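Local coordinates for N-acetyltransferase domain-containing protein (Deinococcus radiodurans, PDB 3S6F) that binds coenzyme A and is probably an N-acetyltransferase of the GNAT family, at residues Ile10-Leu24 with Leu40-Arg54. Sequence-based numbering, arbitrary orientation.
Sequences IQFQTTLEGVTPAQL and LWRILDRAAVFVLAR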
loop_
_atom_site.group_PDB
_atom_site.type_symbol
_atom_site.label_atom_id
_atom_site.label_comp_id
_atom_site.label_asym_id
_atom_site.label_seq_id
_atom_site.Cartn_x
_atom_site.Cartn_y
_atom_site.Cartn_z
ATOM N N ILE A 10 26.090 -12.059 4.452
ATOM C CA ILE A 10 24.675 -11.951 4.061
ATOM C C ILE A 10 24.668 -11.418 2.668
ATOM O O ILE A 10 25.376 -10.437 2.350
ATOM C CB ILE A 10 23.907 -11.017 5.002
ATOM C CG1 ILE A 10 23.840 -11.613 6.419
ATOM C CG2 ILE A 10 22.501 -10.733 4.454
ATOM C CD1 ILE A 10 23.333 -13.067 6.467
ATOM N N GLN A 11 23.869 -12.062 1.830
ATOM C CA GLN A 11 23.625 -11.635 0.479
ATOM C C GLN A 11 22.185 -11.217 0.297
ATOM O O GLN A 11 21.296 -11.750 0.943
ATOM C CB GLN A 11 23.979 -12.765 -0.470
ATOM C CG GLN A 11 25.521 -13.060 -0.448
ATOM C CD GLN A 11 25.971 -13.829 -1.667
ATOM O OE1 GLN A 11 25.993 -15.063 -1.656
ATOM N NE2 GLN A 11 26.273 -13.113 -2.743
ATOM N N PHE A 12 21.956 -10.310 -0.636
ATOM C CA PHE A 12 20.618 -9.773 -0.895
ATOM C C PHE A 12 20.191 -10.109 -2.301
ATOM O O PHE A 12 21.013 -10.134 -3.239
ATOM C CB PHE A 12 20.629 -8.251 -0.731
ATOM C CG PHE A 12 20.988 -7.812 0.633
ATOM C CD1 PHE A 12 22.307 -7.594 0.994
ATOM C CD2 PHE A 12 20.004 -7.567 1.584
ATOM C CE1 PHE A 12 22.645 -7.180 2.240
ATOM C CE2 PHE A 12 20.330 -7.156 2.844
ATOM C CZ PHE A 12 21.663 -6.962 3.197
ATOM N N GLN A 13 18.888 -10.324 -2.482
ATOM C CA GLN A 13 18.325 -10.518 -3.798
ATOM C C GLN A 13 16.891 -10.009 -3.829
ATOM O O GLN A 13 16.245 -9.883 -2.792
ATOM C CB GLN A 13 18.436 -11.962 -4.296
ATOM C CG GLN A 13 17.610 -12.946 -3.549
ATOM C CD GLN A 13 17.879 -14.332 -4.030
ATOM O OE1 GLN A 13 18.945 -14.887 -3.743
ATOM N NE2 GLN A 13 16.950 -14.898 -4.762
ATOM N N THR A 14 16.416 -9.760 -5.045
ATOM C CA THR A 14 15.114 -9.176 -5.287
ATOM C C THR A 14 14.245 -10.046 -6.188
ATOM O O THR A 14 13.254 -9.583 -6.751
ATOM C CB THR A 14 15.276 -7.766 -5.886
ATOM O OG1 THR A 14 15.975 -7.885 -7.131
ATOM C CG2 THR A 14 16.038 -6.844 -4.954
ATOM N N THR A 15 14.608 -11.326 -6.308
ATOM C CA THR A 15 13.827 -12.316 -7.018
ATOM C C THR A 15 13.687 -13.548 -6.125
ATOM O O THR A 15 14.382 -13.685 -5.121
ATOM C CB THR A 15 14.466 -12.771 -8.325
ATOM O OG1 THR A 15 15.475 -13.733 -8.041
ATOM C CG2 THR A 15 14.951 -11.602 -9.174
ATOM N N LEU A 16 12.812 -14.459 -6.522
ATOM C CA LEU A 16 12.659 -15.745 -5.881
ATOM C C LEU A 16 13.517 -16.831 -6.532
ATOM O O LEU A 16 13.392 -17.995 -6.204
ATOM C CB LEU A 16 11.185 -16.154 -5.848
ATOM C CG LEU A 16 10.317 -15.343 -4.887
ATOM C CD1 LEU A 16 8.842 -15.502 -5.242
ATOM C CD2 LEU A 16 10.596 -15.790 -3.445
ATOM N N GLU A 17 14.405 -16.480 -7.477
ATOM C CA GLU A 17 15.268 -17.497 -8.094
ATOM C C GLU A 17 16.153 -18.106 -7.021
ATOM O O GLU A 17 16.838 -17.406 -6.302
ATOM C CB GLU A 17 16.089 -16.896 -9.239
ATOM C CG GLU A 17 15.221 -16.428 -10.387
ATOM C CD GLU A 17 16.028 -16.048 -11.616
ATOM O OE1 GLU A 17 17.095 -15.432 -11.433
ATOM O OE2 GLU A 17 15.669 -16.379 -12.770
ATOM N N GLY A 18 16.119 -19.425 -6.912
ATOM C CA GLY A 18 16.937 -20.098 -5.922
ATOM C C GLY A 18 16.384 -20.084 -4.515
ATOM O O GLY A 18 17.077 -20.505 -3.580
ATOM N N VAL A 19 15.146 -19.623 -4.330
ATOM C CA VAL A 19 14.508 -19.582 -3.011
ATOM C C VAL A 19 13.330 -20.533 -2.992
ATOM O O VAL A 19 12.404 -20.410 -3.809
ATOM C CB VAL A 19 13.988 -18.173 -2.708
ATOM C CG1 VAL A 19 13.279 -18.113 -1.328
ATOM C CG2 VAL A 19 15.107 -17.147 -2.783
ATOM N N THR A 20 13.360 -21.481 -2.062
ATOM C CA THR A 20 12.257 -22.388 -1.883
ATOM C C THR A 20 11.441 -22.007 -0.652
ATOM O O THR A 20 11.933 -21.310 0.223
ATOM C CB THR A 20 12.798 -23.820 -1.674
ATOM O OG1 THR A 20 13.541 -23.835 -0.444
ATOM C CG2 THR A 20 13.676 -24.267 -2.862
ATOM N N PRO A 21 10.224 -22.551 -0.526
ATOM C CA PRO A 21 9.483 -22.356 0.732
ATOM C C PRO A 21 10.246 -22.878 1.947
ATOM O O PRO A 21 10.179 -22.289 3.027
ATOM C CB PRO A 21 8.160 -23.084 0.489
ATOM C CG PRO A 21 7.992 -22.971 -0.975
ATOM C CD PRO A 21 9.368 -23.115 -1.581
ATOM N N ALA A 22 11.021 -23.943 1.762
ATOM C CA ALA A 22 11.862 -24.490 2.839
ATOM C C ALA A 22 12.897 -23.523 3.360
ATOM O O ALA A 22 13.453 -23.777 4.419
ATOM C CB ALA A 22 12.567 -25.780 2.414
ATOM N N GLN A 23 13.207 -22.477 2.605
ATOM C CA GLN A 23 14.149 -21.436 2.970
ATOM C C GLN A 23 13.476 -20.176 3.516
ATOM O O GLN A 23 14.159 -19.244 3.896
ATOM C CB GLN A 23 15.034 -21.077 1.791
ATOM C CG GLN A 23 15.947 -22.259 1.427
ATOM C CD GLN A 23 16.693 -22.099 0.151
ATOM O OE1 GLN A 23 16.131 -21.621 -0.825
ATOM N NE2 GLN A 23 17.945 -22.568 0.114
ATOM N N LEU A 24 12.152 -20.179 3.616
ATOM C CA LEU A 24 11.337 -19.056 4.077
ATOM C C LEU A 24 10.679 -19.343 5.424
ATOM O O LEU A 24 9.783 -18.618 5.828
ATOM C CB LEU A 24 10.283 -18.694 3.010
ATOM C CG LEU A 24 10.843 -17.960 1.799
ATOM C CD1 LEU A 24 9.795 -17.944 0.687
ATOM C CD2 LEU A 24 11.241 -16.540 2.120
ATOM N N LEU A 40 4.101 -17.402 2.245
ATOM C CA LEU A 40 5.063 -16.316 2.149
ATOM C C LEU A 40 5.697 -16.250 0.757
ATOM O O LEU A 40 5.865 -15.181 0.195
ATOM C CB LEU A 40 6.094 -16.388 3.283
ATOM C CG LEU A 40 7.173 -15.286 3.273
ATOM C CD1 LEU A 40 6.597 -13.881 3.211
ATOM C CD2 LEU A 40 8.082 -15.440 4.497
ATOM N N TRP A 41 6.044 -17.411 0.208
ATOM C CA TRP A 41 6.592 -17.441 -1.137
ATOM C C TRP A 41 5.607 -16.785 -2.112
ATOM O O TRP A 41 5.973 -15.948 -2.940
ATOM C CB TRP A 41 6.895 -18.909 -1.523
ATOM C CG TRP A 41 7.808 -19.099 -2.696
ATOM C CD1 TRP A 41 9.124 -19.433 -2.631
ATOM C CD2 TRP A 41 7.499 -18.955 -4.081
ATOM N NE1 TRP A 41 9.659 -19.503 -3.869
ATOM C CE2 TRP A 41 8.695 -19.231 -4.795
ATOM C CE3 TRP A 41 6.350 -18.636 -4.804
ATOM C CZ2 TRP A 41 8.768 -19.178 -6.154
ATOM C CZ3 TRP A 41 6.442 -18.587 -6.185
ATOM C CH2 TRP A 41 7.664 -18.830 -6.829
ATOM N N ARG A 42 4.325 -17.136 -2.016
ATOM C CA ARG A 42 3.305 -16.530 -2.894
ATOM C C ARG A 42 3.139 -15.023 -2.653
ATOM O O ARG A 42 2.981 -14.251 -3.610
ATOM C CB ARG A 42 1.976 -17.253 -2.789
ATOM C CG ARG A 42 1.998 -18.712 -3.217
ATOM C CD ARG A 42 0.549 -19.334 -3.218
ATOM N NE ARG A 42 -0.106 -19.370 -1.870
ATOM C CZ ARG A 42 -1.189 -18.701 -1.452
ATOM N NH1 ARG A 42 -1.852 -17.854 -2.238
ATOM N NH2 ARG A 42 -1.605 -18.861 -0.188
ATOM N N ILE A 43 3.186 -14.614 -1.379
ATOM C CA ILE A 43 3.130 -13.184 -1.062
ATOM C C ILE A 43 4.253 -12.415 -1.752
ATOM O O ILE A 43 4.031 -11.382 -2.373
ATOM C CB ILE A 43 3.141 -12.980 0.495
ATOM C CG1 ILE A 43 1.825 -13.449 1.105
ATOM C CG2 ILE A 43 3.431 -11.533 0.846
ATOM C CD1 ILE A 43 1.855 -13.605 2.623
ATOM N N LEU A 44 5.450 -12.968 -1.652
ATOM C CA LEU A 44 6.581 -12.335 -2.305
ATOM C C LEU A 44 6.408 -12.302 -3.807
ATOM O O LEU A 44 6.718 -11.316 -4.470
ATOM C CB LEU A 44 7.884 -13.017 -1.875
ATOM C CG LEU A 44 8.240 -12.838 -0.382
ATOM C CD1 LEU A 44 9.288 -13.889 0.010
ATOM C CD2 LEU A 44 8.698 -11.452 -0.077
ATOM N N ASP A 45 5.920 -13.408 -4.387
ATOM C CA ASP A 45 5.712 -13.487 -5.825
ATOM C C ASP A 45 4.679 -12.473 -6.306
ATOM O O ASP A 45 4.754 -12.057 -7.466
ATOM C CB ASP A 45 5.284 -14.895 -6.167
ATOM C CG ASP A 45 5.322 -15.204 -7.655
ATOM O OD1 ASP A 45 6.205 -14.699 -8.354
ATOM O OD2 ASP A 45 4.487 -16.002 -8.062
ATOM N N ARG A 46 3.737 -12.086 -5.459
ATOM C CA ARG A 46 2.697 -11.118 -5.827
ATOM C C ARG A 46 3.049 -9.690 -5.481
ATOM O O ARG A 46 2.332 -8.772 -5.872
ATOM C CB ARG A 46 1.385 -11.483 -5.126
ATOM C CG ARG A 46 0.643 -12.643 -5.784
ATOM C CD ARG A 46 -0.021 -12.309 -7.138
ATOM N NE ARG A 46 -1.026 -13.335 -7.437
ATOM C CZ ARG A 46 -2.196 -13.464 -6.808
ATOM N NH1 ARG A 46 -2.543 -12.625 -5.836
ATOM N NH2 ARG A 46 -3.025 -14.445 -7.153
ATOM N N ALA A 47 4.102 -9.455 -4.704
ATOM C CA ALA A 47 4.551 -8.111 -4.371
ATOM C C ALA A 47 4.949 -7.363 -5.651
ATOM O O ALA A 47 5.404 -7.971 -6.616
ATOM C CB ALA A 47 5.736 -8.172 -3.394
ATOM N N ALA A 48 4.887 -6.044 -5.626
ATOM C CA ALA A 48 5.530 -5.279 -6.708
ATOM C C ALA A 48 7.024 -5.523 -6.719
ATOM O O ALA A 48 7.621 -5.820 -7.759
ATOM C CB ALA A 48 5.222 -3.792 -6.607
ATOM N N VAL A 49 7.661 -5.356 -5.564
ATOM C CA VAL A 49 9.089 -5.571 -5.369
ATOM C C VAL A 49 9.280 -6.110 -3.965
ATOM O O VAL A 49 8.423 -5.951 -3.073
ATOM C CB VAL A 49 9.943 -4.286 -5.586
ATOM C CG1 VAL A 49 9.834 -3.745 -7.024
ATOM C CG2 VAL A 49 9.609 -3.226 -4.540
ATOM N N PHE A 50 10.430 -6.707 -3.737
ATOM C CA PHE A 50 10.812 -7.197 -2.412
ATOM C C PHE A 50 12.315 -7.320 -2.347
ATOM O O PHE A 50 12.987 -7.326 -3.388
ATOM C CB PHE A 50 10.120 -8.537 -2.069
ATOM C CG PHE A 50 10.479 -9.632 -3.007
ATOM C CD1 PHE A 50 11.620 -10.407 -2.822
ATOM C CD2 PHE A 50 9.683 -9.905 -4.109
ATOM C CE1 PHE A 50 11.949 -11.415 -3.703
ATOM C CE2 PHE A 50 10.027 -10.917 -4.985
ATOM C CZ PHE A 50 11.161 -11.668 -4.776
ATOM N N VAL A 51 12.835 -7.432 -1.120
ATOM C CA VAL A 51 14.254 -7.693 -0.898
ATOM C C VAL A 51 14.388 -8.800 0.143
ATOM O O VAL A 51 13.699 -8.749 1.156
ATOM C CB VAL A 51 15.050 -6.446 -0.448
ATOM C CG1 VAL A 51 16.560 -6.725 -0.437
ATOM C CG2 VAL A 51 14.749 -5.229 -1.335
ATOM N N LEU A 52 15.225 -9.781 -0.138
ATOM C CA LEU A 52 15.573 -10.865 0.761
ATOM C C LEU A 52 17.023 -10.762 1.187
ATOM O O LEU A 52 17.882 -10.469 0.361
ATOM C CB LEU A 52 15.398 -12.231 0.049
ATOM C CG LEU A 52 14.079 -12.460 -0.679
ATOM C CD1 LEU A 52 14.033 -13.843 -1.319
ATOM C CD2 LEU A 52 12.876 -12.267 0.265
ATOM N N ALA A 53 17.274 -11.086 2.451
ATOM C CA ALA A 53 18.610 -11.225 3.024
ATOM C C ALA A 53 18.810 -12.692 3.354
ATOM O O ALA A 53 17.972 -13.274 4.037
ATOM C CB ALA A 53 18.733 -10.378 4.284
ATOM N N ARG A 54 19.877 -13.285 2.815
ATOM C CA ARG A 54 20.112 -14.728 2.892
ATOM C C ARG A 54 21.498 -15.021 3.457
ATOM O O ARG A 54 22.469 -14.356 3.116
ATOM C CB ARG A 54 20.006 -15.369 1.501
ATOM C CG ARG A 54 18.656 -15.103 0.838
ATOM C CD ARG A 54 18.544 -15.762 -0.527
ATOM N NE ARG A 54 18.390 -17.197 -0.443
ATOM C CZ ARG A 54 18.390 -18.018 -1.472
ATOM N NH1 ARG A 54 18.671 -17.589 -2.680
ATOM N NH2 ARG A 54 18.143 -19.286 -1.271
HETATM O O HOH W 1 11.498 -7.443 -6.496
#
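Leu16 lays CD1 over one face of the Trp41 indole, 3.6 Å from the centroid of the six-membered ring, a CH-pi contact almost on the ring normal. At the indole's edge NE1 donates its N-H to Val19 O (2.9 Å), in the ring plane though above the plane of the carbonyl, and together these contacts help set the ring's rotation. Trp41 reaches this loop with CG anti to its backbone N (chi1 -163°). The Phe50 ring takes Thr14 O over one face and Leu44 CB over the other, while the backbone of Thr15 and Leu16 passes its edge, CZ lying 3.4 Å from Thr15 C. A water links Thr14 O to Phe50 N just beyond the last strand pair.

The third flat group is the Arg54 guanidinium. Val19 CG2 sits over its centre at 3.6 Å; at its edge, in plane, NH1 donates to Gln13 OE1 (2.9 Å), whereas Gly18 O accepts from NH2 (2.8 Å) from a position tilted off the plane. The amide of Gln13 stands 77° from the guanidinium plane, and its NE2 is held by Thr15 O and Glu17 O, which in turn steadies the arginine's partner.

In the backbone, Gln11 and Gln13 form hydrogen-bonded antiparallel pairs with Arg54 and Leu52, respectively. Strand 11-13, outermost in this chain's sheet, is followed by a loop with a type II turn at Leu16-Val19 that packs onto helix 37-46, consistent with the N-terminal part of the GNAT fold.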